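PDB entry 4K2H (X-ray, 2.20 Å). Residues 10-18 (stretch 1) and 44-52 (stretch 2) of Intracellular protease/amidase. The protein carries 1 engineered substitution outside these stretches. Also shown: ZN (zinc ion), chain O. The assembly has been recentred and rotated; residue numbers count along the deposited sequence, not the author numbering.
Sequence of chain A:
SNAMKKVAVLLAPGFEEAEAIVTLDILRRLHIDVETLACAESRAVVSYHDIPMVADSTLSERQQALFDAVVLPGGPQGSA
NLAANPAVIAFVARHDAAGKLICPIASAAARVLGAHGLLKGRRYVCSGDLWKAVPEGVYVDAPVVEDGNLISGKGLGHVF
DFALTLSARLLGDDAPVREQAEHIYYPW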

ATOM      1  N   LEU A  10      -1.376 -14.062  -2.841  1.00 26.45           N
ATOM      2  CA  LEU A  10      -1.828 -14.919  -1.753  1.00 26.35           C
ATOM      3  C   LEU A  10      -1.889 -14.111  -0.468  1.00 25.32           C
ATOM      4  O   LEU A  10      -0.936 -13.425  -0.093  1.00 25.20           O
ATOM      5  CB  LEU A  10      -0.902 -16.131  -1.564  1.00 26.39           C
ATOM      6  CG  LEU A  10      -0.676 -17.007  -2.799  1.00 26.76           C
ATOM      7  CD1 LEU A  10       0.054 -18.273  -2.411  1.00 26.99           C
ATOM      8  CD2 LEU A  10      -1.965 -17.358  -3.509  1.00 27.23           C
ATOM      9  N   LEU A  11      -3.019 -14.228   0.212  1.00 25.20           N
ATOM     10  CA  LEU A  11      -3.259 -13.469   1.425  1.00 23.94           C
ATOM     11  C   LEU A  11      -3.494 -14.389   2.620  1.00 24.09           C
ATOM     12  O   LEU A  11      -4.594 -14.867   2.806  1.00 24.26           O
ATOM     13  CB  LEU A  11      -4.455 -12.536   1.237  1.00 23.38           C
ATOM     14  CG  LEU A  11      -4.374 -11.464   0.157  1.00 23.38           C
ATOM     15  CD1 LEU A  11      -5.576 -10.528   0.259  1.00 23.08           C
ATOM     16  CD2 LEU A  11      -3.071 -10.661   0.199  1.00 23.06           C
ATOM     17  N   ALA A  12      -2.480 -14.600   3.447  1.00 23.82           N
ATOM     18  CA  ALA A  12      -2.649 -15.388   4.667  1.00 24.44           C
ATOM     19  C   ALA A  12      -2.883 -14.441   5.865  1.00 24.55           C
ATOM     20  O   ALA A  12      -2.598 -13.252   5.765  1.00 25.80           O
ATOM     21  CB  ALA A  12      -1.433 -16.264   4.900  1.00 24.51           C
ATOM     22  N   PRO A  13      -3.389 -14.961   7.000  1.00 24.53           N
ATOM     23  CA  PRO A  13      -3.581 -14.036   8.136  1.00 24.92           C
ATOM     24  C   PRO A  13      -2.262 -13.424   8.529  1.00 25.20           C
ATOM     25  O   PRO A  13      -1.259 -14.141   8.615  1.00 25.24           O
ATOM     26  CB  PRO A  13      -4.198 -14.946   9.246  1.00 25.18           C
ATOM     27  CG  PRO A  13      -4.935 -15.987   8.463  1.00 24.67           C
ATOM     28  CD  PRO A  13      -4.038 -16.257   7.260  1.00 24.62           C
ATOM     29  N   GLY A  14      -2.241 -12.105   8.721  1.00 25.12           N
ATOM     30  CA  GLY A  14      -0.985 -11.418   8.994  1.00 25.63           C
ATOM     31  C   GLY A  14      -0.138 -10.982   7.801  1.00 24.73           C
ATOM     32  O   GLY A  14       0.950 -10.520   7.965  1.00 25.39           O
ATOM     33  N   PHE A  15      -0.662 -11.097   6.602  1.00 25.38           N
ATOM     34  CA  PHE A  15       0.038 -10.655   5.392  1.00 24.16           C
ATOM     35  C   PHE A  15       0.366  -9.187   5.518  1.00 24.96           C
ATOM     36  O   PHE A  15      -0.415  -8.444   6.076  1.00 24.09           O
ATOM     37  CB  PHE A  15      -0.826 -10.903   4.143  1.00 23.55           C
ATOM     38  CG  PHE A  15      -2.052 -10.000   4.004  1.00 23.32           C
ATOM     39  CD1 PHE A  15      -2.018  -8.878   3.194  1.00 23.08           C
ATOM     40  CD2 PHE A  15      -3.244 -10.291   4.659  1.00 23.99           C
ATOM     41  CE1 PHE A  15      -3.116  -8.064   3.016  1.00 22.50           C
ATOM     42  CE2 PHE A  15      -4.355  -9.473   4.518  1.00 23.50           C
ATOM     43  CZ  PHE A  15      -4.302  -8.374   3.662  1.00 23.69           C
ATOM     44  N   GLU A  16       1.527  -8.776   4.981  1.00 25.20           N
ATOM     45  CA  GLU A  16       1.947  -7.413   5.023  1.00 24.78           C
ATOM     46  C   GLU A  16       1.138  -6.680   3.972  1.00 24.51           C
ATOM     47  O   GLU A  16       1.336  -6.886   2.779  1.00 23.80           O
ATOM     48  CB  GLU A  16       3.453  -7.286   4.748  1.00 26.52           C
ATOM     49  CG  GLU A  16       4.156  -6.264   5.617  1.00 27.41           C
ATOM     50  CD  GLU A  16       3.326  -5.004   5.810  1.00 28.07           C
ATOM     51  OE1 GLU A  16       3.041  -4.654   6.987  1.00 28.87           O
ATOM     52  OE2 GLU A  16       2.920  -4.392   4.783  1.00 28.24           O
ATOM     53  N   GLU A  17       0.217  -5.819   4.424  1.00 24.27           N
ATOM     54  CA  GLU A  17      -0.728  -5.189   3.525  1.00 24.17           C
ATOM     55  C   GLU A  17      -0.106  -4.193   2.580  1.00 25.54           C
ATOM     56  O   GLU A  17      -0.541  -4.063   1.447  1.00 24.95           O
ATOM     57  CB  GLU A  17      -1.892  -4.567   4.275  1.00 24.27           C
ATOM     58  CG  GLU A  17      -1.615  -3.331   5.135  1.00 23.91           C
ATOM     59  CD  GLU A  17      -0.641  -3.549   6.262  1.00 23.67           C
ATOM     60  OE1 GLU A  17      -0.826  -4.520   7.010  1.00 21.76           O
ATOM     61  OE2 GLU A  17       0.331  -2.737   6.368  1.00 23.27           O
ATOM     62  N   ALA A  18       0.900  -3.473   3.045  1.00 27.26           N
ATOM     63  CA  ALA A  18       1.506  -2.453   2.207  1.00 28.72           C
ATOM     64  C   ALA A  18       2.212  -3.114   1.002  1.00 29.46           C
ATOM     65  O   ALA A  18       2.063  -2.663  -0.140  1.00 28.55           O
ATOM     66  CB  ALA A  18       2.449  -1.595   3.032  1.00 29.40           C
ATOM     67  N   ALA A  44     -12.480 -13.210   4.140  1.00 31.31           N
ATOM     68  CA  ALA A  44     -11.993 -12.074   4.929  1.00 30.43           C
ATOM     69  C   ALA A  44     -10.656 -12.454   5.524  1.00 29.33           C
ATOM     70  O   ALA A  44     -10.510 -13.533   6.060  1.00 30.54           O
ATOM     71  CB  ALA A  44     -12.974 -11.706   6.025  1.00 30.74           C
ATOM     72  N   VAL A  45      -9.664 -11.578   5.405  1.00 28.67           N
ATOM     73  CA  VAL A  45      -8.349 -11.848   5.986  1.00 27.83           C
ATOM     74  C   VAL A  45      -7.825 -10.577   6.618  1.00 27.90           C
ATOM     75  O   VAL A  45      -7.876  -9.500   5.998  1.00 28.31           O
ATOM     76  CB  VAL A  45      -7.343 -12.261   4.905  1.00 27.64           C
ATOM     77  CG1 VAL A  45      -6.056 -12.737   5.546  1.00 28.84           C
ATOM     78  CG2 VAL A  45      -7.911 -13.340   4.003  1.00 28.04           C
ATOM     79  N   VAL A  46      -7.285 -10.694   7.816  1.00 26.80           N
ATOM     80  CA  VAL A  46      -6.767  -9.529   8.512  1.00 26.85           C
ATOM     81  C   VAL A  46      -5.232  -9.424   8.356  1.00 26.08           C
ATOM     82  O   VAL A  46      -4.490 -10.368   8.665  1.00 25.79           O
ATOM     83  CB  VAL A  46      -7.192  -9.570   9.992  1.00 27.75           C
ATOM     84  CG1 VAL A  46      -6.654  -8.377  10.768  1.00 28.74           C
ATOM     85  CG2 VAL A  46      -8.699  -9.579  10.075  1.00 27.92           C
ATOM     86  N   SER A  47      -4.777  -8.280   7.857  1.00 24.46           N
ATOM     87  CA  SER A  47      -3.355  -8.038   7.598  1.00 24.49           C
ATOM     88  C   SER A  47      -2.525  -7.850   8.871  1.00 26.11           C
ATOM     89  O   SER A  47      -3.061  -7.653  10.000  1.00 25.29           O
ATOM     90  CB  SER A  47      -3.193  -6.765   6.746  1.00 23.54           C
ATOM     91  OG  SER A  47      -3.275  -5.575   7.567  1.00 22.55           O
ATOM     92  N   TYR A  48      -1.207  -7.834   8.676  1.00 26.59           N
ATOM     93  CA  TYR A  48      -0.231  -7.569   9.751  1.00 27.23           C
ATOM     94  C   TYR A  48      -0.578  -6.330  10.563  1.00 27.60           C
ATOM     95  O   TYR A  48      -0.551  -6.360  11.774  1.00 28.03           O
ATOM     96  CB  TYR A  48       1.161  -7.394   9.129  1.00 27.74           C
ATOM     97  CG  TYR A  48       2.324  -7.118  10.067  1.00 28.57           C
ATOM     98  CD1 TYR A  48       2.339  -7.564  11.398  1.00 29.38           C
ATOM     99  CD2 TYR A  48       3.453  -6.460   9.580  1.00 28.80           C
ATOM    100  CE1 TYR A  48       3.437  -7.322  12.221  1.00 30.12           C
ATOM    101  CE2 TYR A  48       4.542  -6.213  10.371  1.00 29.23           C
ATOM    102  CZ  TYR A  48       4.534  -6.629  11.683  1.00 30.76           C
ATOM    103  OH  TYR A  48       5.648  -6.343  12.424  1.00 32.79           O
ATOM    104  N   HIS A  49      -0.847  -5.224   9.881  1.00 28.70           N
ATOM    105  CA  HIS A  49      -1.242  -3.976  10.541  1.00 28.82           C
ATOM    106  C   HIS A  49      -2.764  -3.796  10.657  1.00 28.71           C
ATOM    107  O   HIS A  49      -3.269  -2.688  10.621  1.00 28.74           O
ATOM    108  CB  HIS A  49      -0.530  -2.785   9.890  1.00 28.08           C
ATOM    109  CG  HIS A  49       0.947  -2.787  10.155  1.00 29.48           C
ATOM    110  ND1 HIS A  49       1.888  -2.953   9.166  1.00 28.11           N
ATOM    111  CD2 HIS A  49       1.639  -2.712  11.319  1.00 29.89           C
ATOM    112  CE1 HIS A  49       3.086  -3.004   9.707  1.00 29.54           C
ATOM    113  NE2 HIS A  49       2.967  -2.834  11.007  1.00 29.58           N
ATOM    114  N   ASP A  50      -3.459  -4.908  10.851  1.00 29.82           N
ATOM    115  CA  ASP A  50      -4.857  -4.962  11.246  1.00 31.69           C
ATOM    116  C   ASP A  50      -5.874  -4.415  10.286  1.00 30.40           C
ATOM    117  O   ASP A  50      -6.880  -3.887  10.715  1.00 30.54           O
ATOM    118  CB  ASP A  50      -5.069  -4.275  12.592  1.00 36.90           C
ATOM    119  CG  ASP A  50      -4.436  -5.020  13.704  1.00 42.95           C
ATOM    120  OD1 ASP A  50      -4.528  -6.278  13.693  1.00 49.33           O
ATOM    121  OD2 ASP A  50      -3.850  -4.352  14.593  1.00 49.94           O
ATOM    122  N   ILE A  51      -5.662  -4.578   8.994  1.00 29.67           N
ATOM    123  CA  ILE A  51      -6.684  -4.175   8.053  1.00 30.12           C
ATOM    124  C   ILE A  51      -7.379  -5.400   7.539  1.00 27.36           C
ATOM    125  O   ILE A  51      -6.725  -6.282   7.030  1.00 25.36           O
ATOM    126  CB  ILE A  51      -6.128  -3.387   6.882  1.00 32.42           C
ATOM    127  CG1 ILE A  51      -5.386  -2.177   7.425  1.00 33.83           C
ATOM    128  CG2 ILE A  51      -7.300  -2.933   6.003  1.00 34.09           C
ATOM    129  CD1 ILE A  51      -4.605  -1.460   6.367  1.00 34.70           C
ATOM    130  N   PRO A  52      -8.703  -5.473   7.744  1.00 25.93           N
ATOM    131  CA  PRO A  52      -9.384  -6.620   7.204  1.00 25.05           C
ATOM    132  C   PRO A  52      -9.750  -6.340   5.776  1.00 24.74           C
ATOM    133  O   PRO A  52     -10.238  -5.244   5.465  1.00 24.35           O
ATOM    134  CB  PRO A  52     -10.648  -6.756   8.064  1.00 25.07           C
ATOM    135  CG  PRO A  52     -10.487  -5.774   9.196  1.00 25.86           C
ATOM    136  CD  PRO A  52      -9.543  -4.730   8.698  1.00 25.62           C
TER
HETATM  137 ZN    ZN O 201       1.895  -3.068   7.153  1.00 30.82          ZN

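A zinc ion ties the two stretches together. Glu-16 OE1 binds ZN at 2.0 Å, Glu-17 OE2 at 1.8 Å and His-49 ND1 at 2.0 Å; a fourth ligand comes from elsewhere in the structure. Glu-16 OE1 and His-49 ND1 lie 3.0 Å apart because both bind the metal; they are not hydrogen-bonded.

The two glutamates reach the ion differently. The CA-to-CB bond of Glu-16 points away from stretch 2. Its chi1 of -140° lies between wells, and chi2 is m; the chain bends back so that its end comes nearer. Its carboxylate does two jobs: OE1 takes the metal, while OE2 accepts from Ala-18 N at 2.8 Å and caps the helix. The CA-to-CB bond of Glu-17 points toward stretch 2, with chi1 p and chi2 m. Its OE2 takes the metal. Its OE1 accepts from Ser-47 OG at 2.7 Å and from His-49 N at 3.0 Å. Glu-17 CG also packs on Ile-51 CD1 at 3.7 Å.

The CA-to-CB bond of His-49 points toward stretch 1, and the side chain is in the m rotamer. With chi2 at 115°, its ND1 faces the zinc, and both glutamates approach the ring at its edge.

Ser-47 is p. Its OG donates to Glu-17 OE1 and accepts from Ile-51 N at 3.0 Å, a bond that spans the turn from Ser-47 to Asp-50. Its CB sits over one face of the Phe-15 ring, 3.8 Å from the centroid, a CH-pi contact. Phe-15, also p, brings CE2 to 3.8 Å from Val-45 CG1. Val-45 is in the t rotamer, and its CA-to-CB bond points toward stretch 1.

Two nearly straight backbone bonds fix the register: Gly-14 N to Val-46 O and Tyr-48 N to Phe-15 O, both 2.8 Å. At the backbone angles of Gly-14, a CB would jam against the preceding carbonyl O.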